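Local coordinates for putative type VI secretion protein (Escherichia coli, PDB 6SJL) that forms the trimeric spike tip of the type VI secretion system and carries the Tle1 effector bound to it, at the interface of chains A and C and the interface of chains A and B. Coordinates in Å, arbitrary orientation; residue numbers count along the deposited sequence, not the author numbering. Chains: chain A/B, Putative type VI secretion protein; chain C, Putative type VI secretion protein.

Contact 1: the interface of chains A and C. Residues chain A 657-658; chain C 514, 517.
The carboxylate of A:Asp657 presents one face to the ring of C:Phe514 and its two oxygens to the ammonium of C:Lys517. Ring carbon CD1 of C:Phe514 stands above that face, 3.5 Å from the carboxylate carbon CG of A:Asp657, with the two planes 56° apart. Seen from the phenylalanine, the acid sits beyond the CD1 edge of the ring, raised to one side of its plane; it is the carboxylate that offers a face, the phenylalanine an edge. The amide of A:Asn658 comes to the CZ edge from the same side of the ring plane: its oxygen OD1 is 3.5 Å from CZ of C:Phe514, and its plane is inclined to the ring. The two neighbouring side chains thus share the ring between them.

C:Lys517 and A:Asp657 reach towards each other from opposite directions. NZ of C:Lys517 forms a salt bridge with OD1 of A:Asp657 at 3.1 Å, meeting that oxygen on its syn side and 20° out of the carboxylate plane. NZ of C:Lys517 also makes a weak bond to OD2 of A:Asp657, at 3.2 Å, so the ammonium leans across the fork of the acid. A bend at chi2 (-58°) is followed by an extended stretch that carries NZ to its partner. The ammonium would probably steady the charge of an acid that has the edge of an aromatic ring against one face.

In the VgrG spike, A:Asp657 and A:Asn658 lie in the turn between strands 651-655 and 659-663; the Tle1 residues lie in the loop between strands 509-511 and 521-523.

Contact 2: the interface of chains A and B. Residues chain A 638, 640-642; chain B 645-647, 650.
A:Ser638 and B:Ser646 form a parallel bridge between strands 634-638 of chain A and 642-646 of chain B, in which the amide N of A:Ser638 donates to O of B:Ala645 at 3.1 Å, nearly along the C=O axis, while its carbonyl O accepts from N of B:Gly647, in the carbonyl plane. One residue of chain A therefore spends both its N-H and its C=O on the same stretch of chain B, on the residues that flank B:Ser646.

The chain A turn then leads to strand 642-646, where N of A:Leu642 donates to the carbonyl O of B:Ser650 at 3.0 Å. That same oxygen has the methyl CB of A:Ala641 beside it. The A:Leu642 side chain reaches back towards the first bridge: with CG beside the backbone N (chi1 -84°), branch CD1 comes to 3.8 Å from CB of B:Ser646 and also lies against the carbonyl of B:Ala645, while CD2 stays farther off. This leucine thus covers a backbone oxygen already bound by A:Ser638. The hydroxyl of B:Ser646 points to the carbonyl of A:Arg640, but is modelled too close for the pairing to be trusted.

Such strand pairing between subunits is typical of the intertwined beta-helix of VgrG spikes. Within chain A the turn is braced by a serine hydroxyl: OG of A:Ser638, turned away from its own backbone N (chi1 178°), accepts from the backbone N of A:Arg640 at 3.2 Å.

Contact 3: the interface of chains A and B. Residues chain A 590-591, 594, 654-655; chain B 662-664.
B:Thr662 pushes its methyl CG2 into the notch between A:Leu590 and A:Met594, one turn apart on helix 578-600, in the part of the VgrG spike where this helix packs against the intertwined beta-helix. CG of A:Met594 approaches CG2 of B:Thr662 to 3.3 Å, crossing at a slant. A:Leu590 slides past the threonine in the opposite direction and touches CG2 of B:Thr662 with CG, at 3.5 Å, and with branch CD2. The methyl lies anti to its own backbone N, and OG1 (chi1 -70°) turns instead towards the backbone of A:Ala591, whose CA is 4.1 Å from OG1 of B:Thr662.

A:Met654 comes to the threonine from another side, reaching CB of B:Thr662 with its CG at 4.0 Å. Its sulfur and terminal methyl turn away from B:Thr662. The threonine is thereby wedged between a helix and a strand of the same neighbour.

The bend of A:Met594 at chi2 (-67°) directs its methyl CE along the chain B strand, to 3.4 Å from the carbonyl O of B:Ala663. Strand 651-655 of chain A runs parallel to strand 659-663 of chain B: N of B:Gly664 donates to O of A:Ser655 at 2.8 Å, standing 37° above the carbonyl plane. The bond from N of A:Ser655 to O of B:Thr662 is weak.

Contact 1: the interface of chains A and C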
# COMPACT_ATOMS: atom_id res chain seq x y z
N ASP A 657 -10.07 -8.14 -9.95
CA ASP A 657 -10.83 -7.39 -8.97
C ASP A 657 -9.89 -6.67 -8.01
O ASP A 657 -8.80 -6.23 -8.39
CB ASP A 657 -11.79 -8.31 -8.22
CG ASP A 657 -12.99 -8.67 -9.03
OD1 ASP A 657 -13.75 -9.56 -8.58
OD2 ASP A 657 -13.18 -8.10 -10.12
N ASN A 658 -10.35 -6.43 -6.80
CA ASN A 658 -9.56 -5.84 -5.73
C ASN A 658 -8.27 -6.58 -5.41
O ASN A 658 -8.14 -7.77 -5.65
CB ASN A 658 -10.38 -5.78 -4.45
CG ASN A 658 -11.50 -4.81 -4.54
OD1 ASN A 658 -11.78 -4.27 -5.59
ND2 ASN A 658 -12.13 -4.55 -3.43
N PHE C 514 -18.77 -6.03 -9.25
CA PHE C 514 -17.98 -5.67 -10.42
C PHE C 514 -18.53 -6.36 -11.67
O PHE C 514 -17.79 -6.61 -12.62
CB PHE C 514 -16.51 -6.01 -10.20
CG PHE C 514 -16.02 -5.64 -8.84
CD1 PHE C 514 -15.54 -6.59 -7.98
CD2 PHE C 514 -16.05 -4.33 -8.42
CE1 PHE C 514 -15.11 -6.25 -6.73
CE2 PHE C 514 -15.62 -3.99 -7.18
CZ PHE C 514 -15.15 -4.96 -6.34
N LYS C 517 -19.93 -12.66 -12.48
CA LYS C 517 -18.79 -13.54 -12.63
C LYS C 517 -19.09 -14.74 -13.51
O LYS C 517 -18.32 -15.71 -13.52
CB LYS C 517 -18.31 -14.03 -11.26
CG LYS C 517 -17.68 -12.96 -10.40
CD LYS C 517 -16.48 -12.35 -11.09
CE LYS C 517 -16.08 -11.06 -10.44
NZ LYS C 517 -15.07 -10.35 -11.26

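Contact 2: the interface of chains A and B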
# COMPACT_ATOMS: atom_id res chain seq x y z
N SER A 638 -0.93 -20.38 6.32
CA SER A 638 -0.08 -20.92 7.36
C SER A 638 -0.41 -20.19 8.64
O SER A 638 -0.86 -19.05 8.60
CB SER A 638 1.40 -20.75 7.02
OG SER A 638 2.20 -21.24 8.06
N ARG A 640 1.95 -19.66 10.81
CA ARG A 640 3.19 -18.93 10.98
C ARG A 640 3.35 -17.94 9.84
O ARG A 640 2.40 -17.59 9.15
CB ARG A 640 4.33 -19.91 11.07
CG ARG A 640 4.25 -20.83 12.23
CD ARG A 640 4.45 -20.10 13.49
NE ARG A 640 4.41 -21.00 14.63
CZ ARG A 640 5.00 -20.75 15.79
NH1 ARG A 640 5.67 -19.62 15.97
NH2 ARG A 640 4.92 -21.63 16.77
N ALA A 641 4.56 -17.44 9.65
CA ALA A 641 4.79 -16.36 8.71
C ALA A 641 4.85 -16.87 7.29
O ALA A 641 5.24 -18.00 7.03
CB ALA A 641 6.09 -15.64 9.04
N LEU A 642 4.46 -16.01 6.36
CA LEU A 642 4.61 -16.28 4.95
C LEU A 642 5.61 -15.29 4.38
O LEU A 642 5.78 -14.19 4.90
CB LEU A 642 3.29 -16.17 4.20
CG LEU A 642 2.42 -17.42 4.23
CD1 LEU A 642 1.70 -17.57 5.50
CD2 LEU A 642 1.47 -17.39 3.12
N ALA B 645 -2.42 -15.96 3.27
CA ALA B 645 -2.86 -15.62 4.61
C ALA B 645 -1.97 -16.24 5.66
O ALA B 645 -1.68 -17.43 5.60
CB ALA B 645 -4.30 -16.05 4.84
N SER B 646 -1.53 -15.44 6.61
CA SER B 646 -0.82 -15.91 7.79
C SER B 646 -1.77 -15.80 8.96
O SER B 646 -2.31 -14.74 9.21
CB SER B 646 0.44 -15.10 8.04
OG SER B 646 1.31 -15.83 8.85
N GLY B 647 -2.00 -16.92 9.64
CA GLY B 647 -3.03 -16.93 10.66
C GLY B 647 -2.64 -16.16 11.90
O GLY B 647 -3.43 -15.38 12.42
N SER B 650 3.09 -12.74 10.43
CA SER B 650 3.10 -11.74 9.38
C SER B 650 3.26 -12.36 8.01
O SER B 650 3.82 -13.44 7.85
CB SER B 650 4.23 -10.75 9.61
OG SER B 650 4.12 -10.18 10.89

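Contact 3: the interface of chains A and B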
# COMPACT_ATOMS: atom_id res chain seq x y z
N LEU A 590 -2.63 -6.46 -17.97
CA LEU A 590 -3.10 -5.51 -16.98
C LEU A 590 -1.95 -4.68 -16.43
O LEU A 590 -2.07 -3.46 -16.27
CB LEU A 590 -3.81 -6.25 -15.86
CG LEU A 590 -4.49 -5.39 -14.82
CD1 LEU A 590 -5.68 -4.69 -15.40
CD2 LEU A 590 -4.86 -6.23 -13.66
N ALA A 591 -0.84 -5.33 -16.11
CA ALA A 591 0.30 -4.61 -15.58
C ALA A 591 0.79 -3.56 -16.57
O ALA A 591 1.16 -2.46 -16.17
CB ALA A 591 1.42 -5.59 -15.25
N MET A 594 -1.64 -0.57 -16.82
CA MET A 594 -1.49 0.28 -15.66
C MET A 594 -0.16 0.99 -15.66
O MET A 594 -0.04 2.06 -15.07
CB MET A 594 -1.65 -0.56 -14.41
CG MET A 594 -3.01 -1.14 -14.24
SD MET A 594 -4.32 0.02 -13.95
CE MET A 594 -5.67 -1.12 -13.86
N MET A 654 -0.99 -8.93 -9.38
CA MET A 654 -1.99 -8.46 -10.32
C MET A 654 -3.33 -9.00 -9.88
O MET A 654 -3.42 -10.01 -9.20
CB MET A 654 -1.67 -8.90 -11.74
CG MET A 654 -0.75 -7.96 -12.44
SD MET A 654 0.94 -8.15 -11.88
CE MET A 654 1.67 -9.07 -13.18
N SER A 655 -4.38 -8.30 -10.25
CA SER A 655 -5.69 -8.65 -9.75
C SER A 655 -6.72 -8.18 -10.75
O SER A 655 -6.61 -7.06 -11.25
CB SER A 655 -5.92 -8.02 -8.39
OG SER A 655 -7.09 -8.49 -7.80
N THR B 662 -1.15 -4.26 -8.98
CA THR B 662 -1.98 -3.78 -10.08
C THR B 662 -3.36 -4.36 -9.88
O THR B 662 -3.55 -5.56 -10.06
CB THR B 662 -1.39 -4.19 -11.42
OG1 THR B 662 -0.19 -3.46 -11.67
CG2 THR B 662 -2.34 -3.89 -12.49
N ALA B 663 -4.32 -3.53 -9.53
CA ALA B 663 -5.67 -3.97 -9.26
C ALA B 663 -6.57 -3.49 -10.38
O ALA B 663 -6.50 -2.33 -10.78
CB ALA B 663 -6.16 -3.47 -7.91
N GLY B 664 -7.35 -4.40 -10.95
CA GLY B 664 -8.32 -4.02 -11.94
C GLY B 664 -9.51 -3.30 -11.34
O GLY B 664 -10.18 -2.54 -12.03

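Contacts 1 and 3 are neighbours, their C-alpha centres about 12 Å apart, and chain A joins them directly: strand 651-655 ends at contact 3 and runs on into the turn that meets Tle1 at contact 1. By the same measure contact 2 lies about 25 Å from contact 1 and 24 Å from contact 3. It uses earlier strands of the same succession, 634-638 and 642-646, again in parallel register with chain B. The effector loop thus docks beside strands held in place by a second VgrG subunit, which suggests that the assembled trimer, and not an isolated chain, supports this docking surface.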